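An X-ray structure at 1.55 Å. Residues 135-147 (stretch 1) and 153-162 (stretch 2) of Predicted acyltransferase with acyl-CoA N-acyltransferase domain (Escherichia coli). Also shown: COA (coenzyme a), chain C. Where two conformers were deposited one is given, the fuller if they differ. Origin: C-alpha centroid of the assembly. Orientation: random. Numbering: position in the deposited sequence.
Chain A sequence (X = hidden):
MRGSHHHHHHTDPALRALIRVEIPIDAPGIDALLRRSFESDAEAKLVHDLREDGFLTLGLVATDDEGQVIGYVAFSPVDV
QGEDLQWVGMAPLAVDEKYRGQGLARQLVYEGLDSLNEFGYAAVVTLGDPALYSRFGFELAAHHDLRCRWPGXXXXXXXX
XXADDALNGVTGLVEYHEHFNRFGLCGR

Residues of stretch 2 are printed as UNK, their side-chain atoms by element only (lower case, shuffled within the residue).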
ATOM      1  N   ARG A 135      13.220  -2.615  -2.538  1.00 12.75           N
ATOM      2  CA  ARG A 135      13.417  -2.172  -3.928  1.00 13.35           C
ATOM      3  C   ARG A 135      12.824  -0.830  -4.180  1.00 13.37           C
ATOM      4  O   ARG A 135      13.224  -0.132  -5.114  1.00 14.85           O
ATOM      5  CB  ARG A 135      12.757  -3.168  -4.884  1.00 13.18           C
ATOM      6  CG  ARG A 135      13.330  -4.554  -4.814  1.00 13.66           C
ATOM      7  CD  ARG A 135      12.520  -5.483  -5.677  1.00 13.85           C
ATOM      8  NE  ARG A 135      13.030  -6.839  -5.595  1.00 14.21           N
ATOM      9  CZ  ARG A 135      14.069  -7.296  -6.270  1.00 13.85           C
ATOM     10  NH1 ARG A 135      14.732  -6.503  -7.087  1.00 14.71           N
ATOM     11  NH2 ARG A 135      14.474  -8.550  -6.105  1.00 14.18           N
ATOM     12  N   PHE A 136      11.849  -0.466  -3.347  1.00 12.73           N
ATOM     13  CA  PHE A 136      11.113   0.774  -3.507  1.00 12.87           C
ATOM     14  C   PHE A 136      11.561   1.821  -2.474  1.00 12.44           C
ATOM     15  O   PHE A 136      10.919   2.839  -2.302  1.00 12.74           O
ATOM     16  CB  PHE A 136       9.622   0.515  -3.384  1.00 13.04           C
ATOM     17  CG  PHE A 136       9.119  -0.668  -4.192  1.00 13.18           C
ATOM     18  CD1 PHE A 136       9.532  -0.869  -5.516  1.00 13.11           C
ATOM     19  CD2 PHE A 136       8.190  -1.537  -3.662  1.00 13.64           C
ATOM     20  CE1 PHE A 136       9.061  -1.934  -6.264  1.00 14.80           C
ATOM     21  CE2 PHE A 136       7.718  -2.616  -4.400  1.00 15.41           C
ATOM     22  CZ  PHE A 136       8.153  -2.804  -5.716  1.00 14.43           C
ATOM     23  N   GLY A 137      12.634   1.534  -1.769  1.00 12.73           N
ATOM     24  CA  GLY A 137      13.150   2.501  -0.823  1.00 13.12           C
ATOM     25  C   GLY A 137      12.771   2.315   0.616  1.00 11.94           C
ATOM     26  O   GLY A 137      13.223   3.054   1.457  1.00 13.52           O
ATOM     27  N   PHE A 138      12.024   1.275   0.924  1.00 11.23           N
ATOM     28  CA  PHE A 138      11.647   1.029   2.301  1.00 10.58           C
ATOM     29  C   PHE A 138      12.825   0.520   3.111  1.00 11.62           C
ATOM     30  O   PHE A 138      13.670  -0.243   2.604  1.00 11.72           O
ATOM     31  CB  PHE A 138      10.493   0.013   2.378  1.00 10.17           C
ATOM     32  CG  PHE A 138       9.147   0.595   2.058  1.00  9.39           C
ATOM     33  CD1 PHE A 138       8.761   0.781   0.749  1.00 10.06           C
ATOM     34  CD2 PHE A 138       8.291   0.995   3.066  1.00  9.35           C
ATOM     35  CE1 PHE A 138       7.547   1.339   0.437  1.00  9.69           C
ATOM     36  CE2 PHE A 138       7.089   1.566   2.763  1.00  8.73           C
ATOM     37  CZ  PHE A 138       6.718   1.764   1.435  1.00  9.31           C
ATOM     38  N   GLU A 139      12.886   0.942   4.367  0.50 11.47           N
ATOM     39  CA  GLU A 139      13.935   0.511   5.282  0.50 12.65           C
ATOM     40  C   GLU A 139      13.309  -0.271   6.426  0.50 12.19           C
ATOM     41  O   GLU A 139      12.117  -0.133   6.688  0.50 11.62           O
ATOM     42  CB  GLU A 139      14.621   1.744   5.854  0.50 13.60           C
ATOM     43  CG  GLU A 139      15.409   2.533   4.843  0.50 14.70           C
ATOM     44  CD  GLU A 139      15.732   3.918   5.332  0.50 15.44           C
ATOM     45  OE1 GLU A 139      14.981   4.465   6.203  0.50 15.51           O
ATOM     46  OE2 GLU A 139      16.725   4.467   4.831  0.50 16.10           O
ATOM     47  N   LEU A 140      14.105  -1.078   7.119  1.00 12.76           N
ATOM     48  CA  LEU A 140      13.577  -1.848   8.264  1.00 12.87           C
ATOM     49  C   LEU A 140      13.183  -0.890   9.378  1.00 12.69           C
ATOM     50  O   LEU A 140      13.973  -0.061   9.818  1.00 12.08           O
ATOM     51  CB  LEU A 140      14.594  -2.862   8.786  1.00 14.55           C
ATOM     52  CG  LEU A 140      14.607  -4.181   8.070  1.00 17.33           C
ATOM     53  CD1 LEU A 140      15.768  -4.998   8.629  1.00 18.32           C
ATOM     54  CD2 LEU A 140      13.280  -4.888   8.305  1.00 17.28           C
ATOM     55  N   ALA A 141      11.937  -0.979   9.823  1.00 10.87           N
ATOM     56  CA  ALA A 141      11.437  -0.082  10.833  1.00 10.76           C
ATOM     57  C   ALA A 141      12.188  -0.234  12.165  1.00 10.83           C
ATOM     58  O   ALA A 141      12.386   0.752  12.872  1.00 11.08           O
ATOM     59  CB  ALA A 141       9.959  -0.319  11.031  1.00 10.37           C
ATOM     60  N   ALA A 142      12.643  -1.450  12.471  1.00 11.19           N
ATOM     61  CA  ALA A 142      13.371  -1.708  13.702  1.00 11.75           C
ATOM     62  C   ALA A 142      14.626  -0.860  13.800  1.00 12.03           C
ATOM     63  O   ALA A 142      14.992  -0.464  14.874  1.00 12.40           O
ATOM     64  CB  ALA A 142      13.713  -3.184  13.846  1.00 12.81           C
ATOM     65  N   HIS A 143      15.249  -0.553  12.672  1.00 12.28           N
ATOM     66  CA  HIS A 143      16.447   0.279  12.677  1.00 13.15           C
ATOM     67  C   HIS A 143      16.189   1.714  13.057  1.00 13.43           C
ATOM     68  O   HIS A 143      17.129   2.461  13.360  1.00 14.06           O
ATOM     69  CB  HIS A 143      17.147   0.230  11.332  1.00 13.66           C
ATOM     70  CG  HIS A 143      17.691  -1.117  11.003  1.00 14.80           C
ATOM     71  ND1 HIS A 143      18.233  -1.418   9.769  1.00 16.04           N
ATOM     72  CD2 HIS A 143      17.683  -2.272  11.707  1.00 15.10           C
ATOM     73  CE1 HIS A 143      18.617  -2.679   9.763  1.00 16.00           C
ATOM     74  NE2 HIS A 143      18.305  -3.220  10.928  1.00 16.82           N
ATOM     75  N   HIS A 144      14.926   2.096  13.053  1.00 12.87           N
ATOM     76  CA  HIS A 144      14.492   3.434  13.456  1.00 13.14           C
ATOM     77  C   HIS A 144      13.667   3.358  14.722  1.00 12.63           C
ATOM     78  O   HIS A 144      12.984   4.319  15.084  1.00 12.14           O
ATOM     79  CB  HIS A 144      13.648   4.060  12.354  1.00 13.54           C
ATOM     80  CG  HIS A 144      14.387   4.309  11.081  1.00 15.60           C
ATOM     81  ND1 HIS A 144      15.007   5.507  10.799  1.00 16.90           N
ATOM     82  CD2 HIS A 144      14.592   3.518  10.007  1.00 15.74           C
ATOM     83  CE1 HIS A 144      15.538   5.447   9.591  1.00 17.22           C
ATOM     84  NE2 HIS A 144      15.319   4.247   9.099  1.00 17.49           N
ATOM     85  N   ASP A 145      13.730   2.227  15.436  1.00 12.38           N
ATOM     86  CA  ASP A 145      12.960   2.054  16.682  1.00 12.57           C
ATOM     87  C   ASP A 145      11.453   2.246  16.494  1.00 11.85           C
ATOM     88  O   ASP A 145      10.790   2.887  17.306  1.00 11.86           O
ATOM     89  CB  ASP A 145      13.504   2.938  17.829  1.00 13.65           C
ATOM     90  CG  ASP A 145      14.800   2.374  18.429  1.00 14.98           C
ATOM     91  OD1 ASP A 145      15.308   1.357  17.900  1.00 15.67           O
ATOM     92  OD2 ASP A 145      15.330   2.961  19.405  1.00 18.83           O
ATOM     93  N   LEU A 146      10.943   1.681  15.401  1.00 11.14           N
ATOM     94  CA  LEU A 146       9.516   1.651  15.092  1.00 10.19           C
ATOM     95  C   LEU A 146       9.055   0.202  14.988  1.00 10.64           C
ATOM     96  O   LEU A 146       9.758  -0.644  14.413  1.00 10.77           O
ATOM     97  CB  LEU A 146       9.259   2.384  13.800  1.00 10.51           C
ATOM     98  CG  LEU A 146       9.506   3.889  13.835  1.00 11.50           C
ATOM     99  CD1 LEU A 146       9.652   4.419  12.415  1.00 11.39           C
ATOM    100  CD2 LEU A 146       8.361   4.584  14.572  1.00 11.29           C
ATOM    101  N   ARG A 147       7.896  -0.107  15.560  1.00 10.57           N
ATOM    102  CA  ARG A 147       7.362  -1.451  15.532  1.00 11.03           C
ATOM    103  C   ARG A 147       5.862  -1.378  15.337  1.00 10.72           C
ATOM    104  O   ARG A 147       5.251  -0.335  15.558  1.00  9.90           O
ATOM    105  CB  ARG A 147       7.641  -2.178  16.841  1.00 12.60           C
ATOM    106  CG  ARG A 147       6.954  -1.554  18.049  1.00 14.52           C
ATOM    107  CD  ARG A 147       7.391  -2.187  19.370  1.00 15.94           C
ATOM    108  NE  ARG A 147       6.612  -1.668  20.496  1.00 18.69           N
ATOM    109  CZ  ARG A 147       5.418  -2.129  20.869  1.00 20.55           C
ATOM    110  NH1 ARG A 147       4.858  -3.145  20.231  1.00 22.15           N
ATOM    111  NH2 ARG A 147       4.789  -1.582  21.897  1.00 25.05           N
ATOM    112  N   UNK A 153       7.123  -9.701  13.409  1.00 18.72           N
ATOM    113  CA  UNK A 153       7.190  -8.731  12.342  1.00 17.38           C
ATOM    114  C   UNK A 153       8.460  -7.900  12.353  1.00 17.25           C
ATOM    115  O   UNK A 153       8.601  -7.010  11.545  1.00 16.64           O
ATOM    116  c   UNK A 153       6.011  -7.754  12.408  1.00 16.99           C
ATOM    117  c   UNK A 153       4.693  -8.483  12.109  1.00 18.10           C
ATOM    118  o   UNK A 153       5.987  -7.152  13.714  1.00 16.13           O
ATOM    119  N   UNK A 154       9.423  -8.184  13.218  1.00 17.48           N
ATOM    120  CA  UNK A 154      10.609  -7.329  13.231  1.00 17.97           C
ATOM    121  C   UNK A 154      11.404  -7.378  11.931  1.00 17.20           C
ATOM    122  O   UNK A 154      12.116  -6.425  11.602  1.00 16.77           O
ATOM    123  o   UNK A 154      12.012 -10.361  16.512  1.00 26.31           O
ATOM    124  c   UNK A 154      12.406  -9.311  15.960  1.00 27.97           C
ATOM    125  o   UNK A 154      13.206  -8.477  16.477  1.00 31.00           O
ATOM    126  c   UNK A 154      11.483  -7.608  14.433  1.00 21.19           C
ATOM    127  c   UNK A 154      11.881  -9.037  14.579  1.00 23.18           C
ATOM    128  N   UNK A 155      11.271  -8.464  11.176  1.00 18.14           N
ATOM    129  CA  UNK A 155      11.998  -8.585   9.932  1.00 19.21           C
ATOM    130  C   UNK A 155      11.218  -8.102   8.715  1.00 17.54           C
ATOM    131  O   UNK A 155      11.812  -7.980   7.653  1.00 19.29           O
ATOM    132  c   UNK A 155      12.416 -10.031   9.673  1.00 22.34           C
ATOM    133  o   UNK A 155      11.294 -10.806   9.282  1.00 26.78           O
ATOM    134  N   UNK A 156       9.913  -7.838   8.873  1.00 14.44           N
ATOM    135  CA  UNK A 156       9.017  -7.481   7.772  1.00 13.21           C
ATOM    136  C   UNK A 156       8.427  -6.075   7.889  1.00 11.55           C
ATOM    137  O   UNK A 156       7.935  -5.528   6.907  1.00 10.82           O
ATOM    138  c   UNK A 156       7.889  -8.496   7.672  1.00 14.31           C
ATOM    139  N   UNK A 157       8.440  -5.491   9.090  1.00 10.48           N
ATOM    140  CA  UNK A 157       7.863  -4.151   9.256  1.00  9.45           C
ATOM    141  C   UNK A 157       8.846  -3.116   8.773  1.00  9.37           C
ATOM    142  O   UNK A 157      10.017  -3.115   9.185  1.00  9.64           O
ATOM    143  c   UNK A 157       6.925  -1.664  11.787  1.00  9.84           C
ATOM    144  c   UNK A 157       4.734  -1.293  10.189  1.00  8.94           C
ATOM    145  c   UNK A 157       5.498  -2.406  10.045  1.00  9.33           C
ATOM    146  c   UNK A 157       6.617  -2.621  10.834  1.00  9.66           C
ATOM    147  c   UNK A 157       6.131  -0.528  11.932  1.00 10.03           C
ATOM    148  c   UNK A 157       5.040  -0.346  11.122  1.00  9.78           C
ATOM    149  c   UNK A 157       7.426  -3.869  10.683  1.00  9.76           C
ATOM    150  N   UNK A 158       8.392  -2.287   7.833  1.00  8.77           N
ATOM    151  CA  UNK A 158       9.276  -1.339   7.142  1.00  9.17           C
ATOM    152  C   UNK A 158       8.691   0.058   7.014  1.00  9.21           C
ATOM    153  O   UNK A 158       7.497   0.274   7.183  1.00  8.95           O
ATOM    154  o   UNK A 158      11.004  -3.694   3.500  1.00 10.88           O
ATOM    155  c   UNK A 158       9.572  -1.892   5.732  1.00  9.66           C
ATOM    156  n   UNK A 158       9.445  -4.988   4.435  1.00 11.28           N
ATOM    157  c   UNK A 158      10.376  -3.209   5.747  1.00 10.47           C
ATOM    158  c   UNK A 158      10.306  -3.981   4.455  1.00 10.80           C
ATOM    159  N   UNK A 159       9.571   1.011   6.716  1.00  9.13           N
ATOM    160  CA  UNK A 159       9.176   2.404   6.647  1.00  9.43           C
ATOM    161  C   UNK A 159       9.898   3.119   5.506  1.00  9.39           C
ATOM    162  O   UNK A 159      11.050   2.800   5.159  1.00  9.74           O
ATOM    163  c   UNK A 159       8.856   4.496   8.014  1.00 10.31           C
ATOM    164  c   UNK A 159       9.471   3.110   7.986  1.00  9.79           C
ATOM    165  c   UNK A 159      10.965   3.134   8.270  1.00 10.30           C
ATOM    166  N   UNK A 160       9.180   4.061   4.903  1.00  9.64           N
ATOM    167  CA  UNK A 160       9.701   4.918   3.843  1.00 10.93           C
ATOM    168  C   UNK A 160       9.346   6.354   4.217  1.00 11.09           C
ATOM    169  O   UNK A 160       8.190   6.719   4.228  1.00 10.34           O
ATOM    170  c   UNK A 160      10.254   4.514   0.167  1.00 12.67           C
ATOM    171  c   UNK A 160       9.071   4.571   2.486  1.00 11.56           C
ATOM    172  c   UNK A 160       9.809   5.126   1.297  1.00 12.22           C
ATOM    173  c   UNK A 160      10.808   6.631   0.023  1.00 13.62           C
ATOM    174  n   UNK A 160      10.150   6.455   1.164  1.00 12.73           N
ATOM    175  n   UNK A 160      10.860   5.474  -0.610  1.00 14.36           N
ATOM    176  N   UNK A 161      10.348   7.172   4.506  1.00 11.95           N
ATOM    177  CA  UNK A 161      10.101   8.561   4.830  1.00 12.67           C
ATOM    178  C   UNK A 161       9.694   9.288   3.564  1.00 13.33           C
ATOM    179  O   UNK A 161      10.136   8.924   2.470  1.00 14.05           O
ATOM    180  c   UNK A 161      13.751   9.820   5.040  1.00 16.63           C
ATOM    181  n   UNK A 161      16.221   9.753   6.463  1.00 19.13           N
ATOM    182  c   UNK A 161      11.384   9.199   5.360  1.00 14.07           C
ATOM    183  c   UNK A 161      15.535   8.607   6.254  1.00 18.72           C
ATOM    184  c   UNK A 161      12.468   9.447   4.329  1.00 14.96           C
ATOM    185  n   UNK A 161      16.013   7.437   6.716  1.00 18.03           N
ATOM    186  n   UNK A 161      14.358   8.631   5.624  1.00 16.09           N
ATOM    187  N   UNK A 162       8.897  10.336   3.711  1.00 13.30           N
ATOM    188  CA  UNK A 162       8.547  11.198   2.584  1.00 14.52           C
ATOM    189  C   UNK A 162       9.274  12.544   2.640  1.00 16.89           C
ATOM    190  O   UNK A 162       9.183  13.327   1.697  1.00 19.44           O
ATOM    191  c   UNK A 162       7.053  11.399   2.508  1.00 13.91           C
ATOM    192  c   UNK A 162       6.279  10.085   2.298  1.00 13.27           C
ATOM    193  c   UNK A 162       4.780  10.350   2.191  1.00 13.82           C
ATOM    194  c   UNK A 162       6.778   9.400   1.028  1.00 13.51           C
TER
HETATM  195  N1A COA C 200       9.734 -10.924  -4.110  0.70 14.58           N
HETATM  196  C2A COA C 200      10.732 -10.038  -4.347  0.70 13.01           C
HETATM  197  N3A COA C 200      10.699  -9.160  -5.366  0.70 13.13           N
HETATM  198  C4A COA C 200       9.612  -9.123  -6.185  0.70 12.06           C
HETATM  199  C5A COA C 200       8.503 -10.044  -5.990  0.70 12.83           C
HETATM  200  C6A COA C 200       8.613 -10.974  -4.866  0.70 14.26           C
HETATM  201  N6A COA C 200       7.594 -11.834  -4.640  0.70 15.56           N
HETATM  202  N7A COA C 200       7.597  -9.792  -6.946  0.70 12.41           N
HETATM  203  C8A COA C 200       8.088  -8.783  -7.696  0.70 12.49           C
HETATM  204  N9A COA C 200       9.288  -8.417  -7.269  0.70 12.81           N
HETATM  205  C1B COA C 200      10.115  -7.334  -7.806  0.70 12.23           C
HETATM  206  C2B COA C 200      10.339  -7.363  -9.306  0.70 12.06           C
HETATM  207  O2B COA C 200      11.328  -8.329  -9.689  0.70 12.84           O
HETATM  208  C3B COA C 200      10.738  -5.936  -9.558  0.70 12.69           C
HETATM  209  O3B COA C 200      12.099  -5.735  -9.154  0.70 12.96           O
HETATM  210  P3B COA C 200      12.943  -4.418  -9.576  0.70 15.43           P
HETATM  211  O7A COA C 200      11.979  -3.401 -10.154  0.70 16.32           O
HETATM  212  O8A COA C 200      13.672  -3.975  -8.369  0.70 16.13           O
HETATM  213  O9A COA C 200      13.891  -4.942 -10.599  0.70 16.15           O
HETATM  214  C4B COA C 200       9.845  -5.162  -8.589  0.70 11.84           C
HETATM  215  O4B COA C 200       9.402  -6.105  -7.601  0.70 11.48           O
HETATM  216  C5B COA C 200       8.646  -4.527  -9.263  0.70 11.83           C
HETATM  217  O5B COA C 200       7.974  -5.502 -10.067  0.70 12.20           O
HETATM  218  P1A COA C 200       6.594  -5.226 -10.842  0.70 12.07           P
HETATM  219  O1A COA C 200       6.644  -5.840 -12.209  0.70 13.03           O
HETATM  220  O2A COA C 200       6.261  -3.778 -10.633  0.70 11.44           O
HETATM  221  O3A COA C 200       5.540  -6.073  -9.951  0.70 12.15           O
HETATM  222  P2A COA C 200       4.883  -7.509 -10.233  0.70 13.62           P
HETATM  223  O4A COA C 200       4.031  -7.501 -11.434  0.70 12.02           O
HETATM  224  O5A COA C 200       5.932  -8.605 -10.196  0.70 15.01           O
HETATM  225  O6A COA C 200       3.913  -7.584  -8.950  0.70 12.28           O
HETATM  226  CBP COA C 200       3.231  -8.274  -6.731  0.70 12.34           C
HETATM  227  CCP COA C 200       4.388  -7.926  -7.648  0.70 12.15           C
HETATM  228  CDP COA C 200       3.747  -8.687  -5.359  0.70 12.05           C
HETATM  229  CEP COA C 200       2.392  -7.014  -6.603  0.70 12.21           C
HETATM  230  CAP COA C 200       2.441  -9.416  -7.400  0.70 12.50           C
HETATM  231  OAP COA C 200       3.271 -10.587  -7.572  0.70 12.81           O
HETATM  232  C9P COA C 200       1.174  -9.805  -6.678  0.70 12.11           C
HETATM  233  O9P COA C 200       0.116  -9.167  -6.810  0.70 11.86           O
HETATM  234  N8P COA C 200       1.254 -10.918  -5.948  0.70 14.76           N
HETATM  235  C7P COA C 200       0.091 -11.470  -5.277  0.70 15.53           C
HETATM  236  C6P COA C 200      -0.122 -10.784  -3.945  0.70 17.39           C
HETATM  237  C5P COA C 200       1.011 -11.141  -3.016  0.70 19.93           C
HETATM  238  O5P COA C 200       1.908 -10.350  -2.789  0.70 23.30           O
HETATM  239  N4P COA C 200       0.957 -12.346  -2.464  0.70 22.81           N
HETATM  240  C3P COA C 200       1.900 -12.786  -1.453  0.70 25.73           C
HETATM  241  C2P COA C 200       1.151 -13.345  -0.243  0.70 27.13           C
HETATM  242  S1P COA C 200       1.950 -12.836   1.301  0.70 27.44           S
HETATM  243  O   HOH W   1      13.642  -2.841   3.747  1.00 15.95           O
HETATM  244  O   HOH W   2      12.993   6.146   4.658  1.00 16.01           O
HETATM  245  O   HOH W   3      11.253  -3.890  11.503  1.00 10.75           O

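Position 153 carries one carbon bearing an oxygen and a second carbon, and lies out of reach of stretch 1; this is Thr153. Its backbone O closes a turn, accepting from the N of position 156 at 3.1 Å and the N of position 157 at 2.9 Å. Position 154 has three carbons in a row, the third holding two oxygens: a carboxylate on a two-carbon arm, Glu154. Its backbone does the reaching, with O 3.8 Å from Leu140 CD2. Position 155, one carbon then one oxygen, is Ser155; CB points away, while its O comes within 3.5 Å of Leu140 CD2. Position 156, a single carbon pointing away, is Ala156.

Position 157 shows one carbon and a six-carbon ring with no heteroatom, hence Phe157. Its CD2 packs 3.4 Å from Ala141 CB, and its O accepts from Ala141 N at 2.9 Å. Position 158 has three carbons, the third carrying two further atoms, one oxygen and one nitrogen: the amide Gln158. NE2 donates to Ala156 O at 2.9 Å, and a water donates to both OE1 and Phe138 O, joining the two stretches, with no direct hydrogen bond between that side chain and stretch 1.

Position 159 forks at its first carbon into two carbons, so it is Val159. CG1 sits 4.0 Å from His144 CD2 and CG2 4.5 Å from Leu146 CD1. Position 160 has one carbon and a five-membered ring with two nitrogens, His160. Its CB lies over the Phe138 ring, 3.7 Å from the centroid, and the ring turns its edge to that same phenyl face. A CB on Gly137 would fall 2.5 Å from His160 NE2, and the backbone angles there call for glycine too.

Position 161, three carbons, a nitrogen, then a carbon with two more nitrogens, is Arg161. NH2 forms a salt bridge with Glu139 OE1 at 3.2 Å, and a water bridges that carboxylate to N and NE of the arginine. Position 162, four carbons forked at the second, is Leu162, out of reach.

The contact rests on a short antiparallel pairing: Glu139 N donates to Val159 O at 2.7 Å, and Val159 N returns to Glu139 O at 2.8 Å. Beyond it, Ala141 N continues the backbone bonding as stretch 1 turns. Side chains extend the contact: Val159 shares a face with Glu139, whose OE1 takes both Arg161 and His144 NE2 (2.9 Å), while Phe138 receives His160. The rule combines a backbone register with a charged pair and an aromatic pair, with glycine making room for the imidazole.

Stretch 2 153-162: TESAFQVHRL
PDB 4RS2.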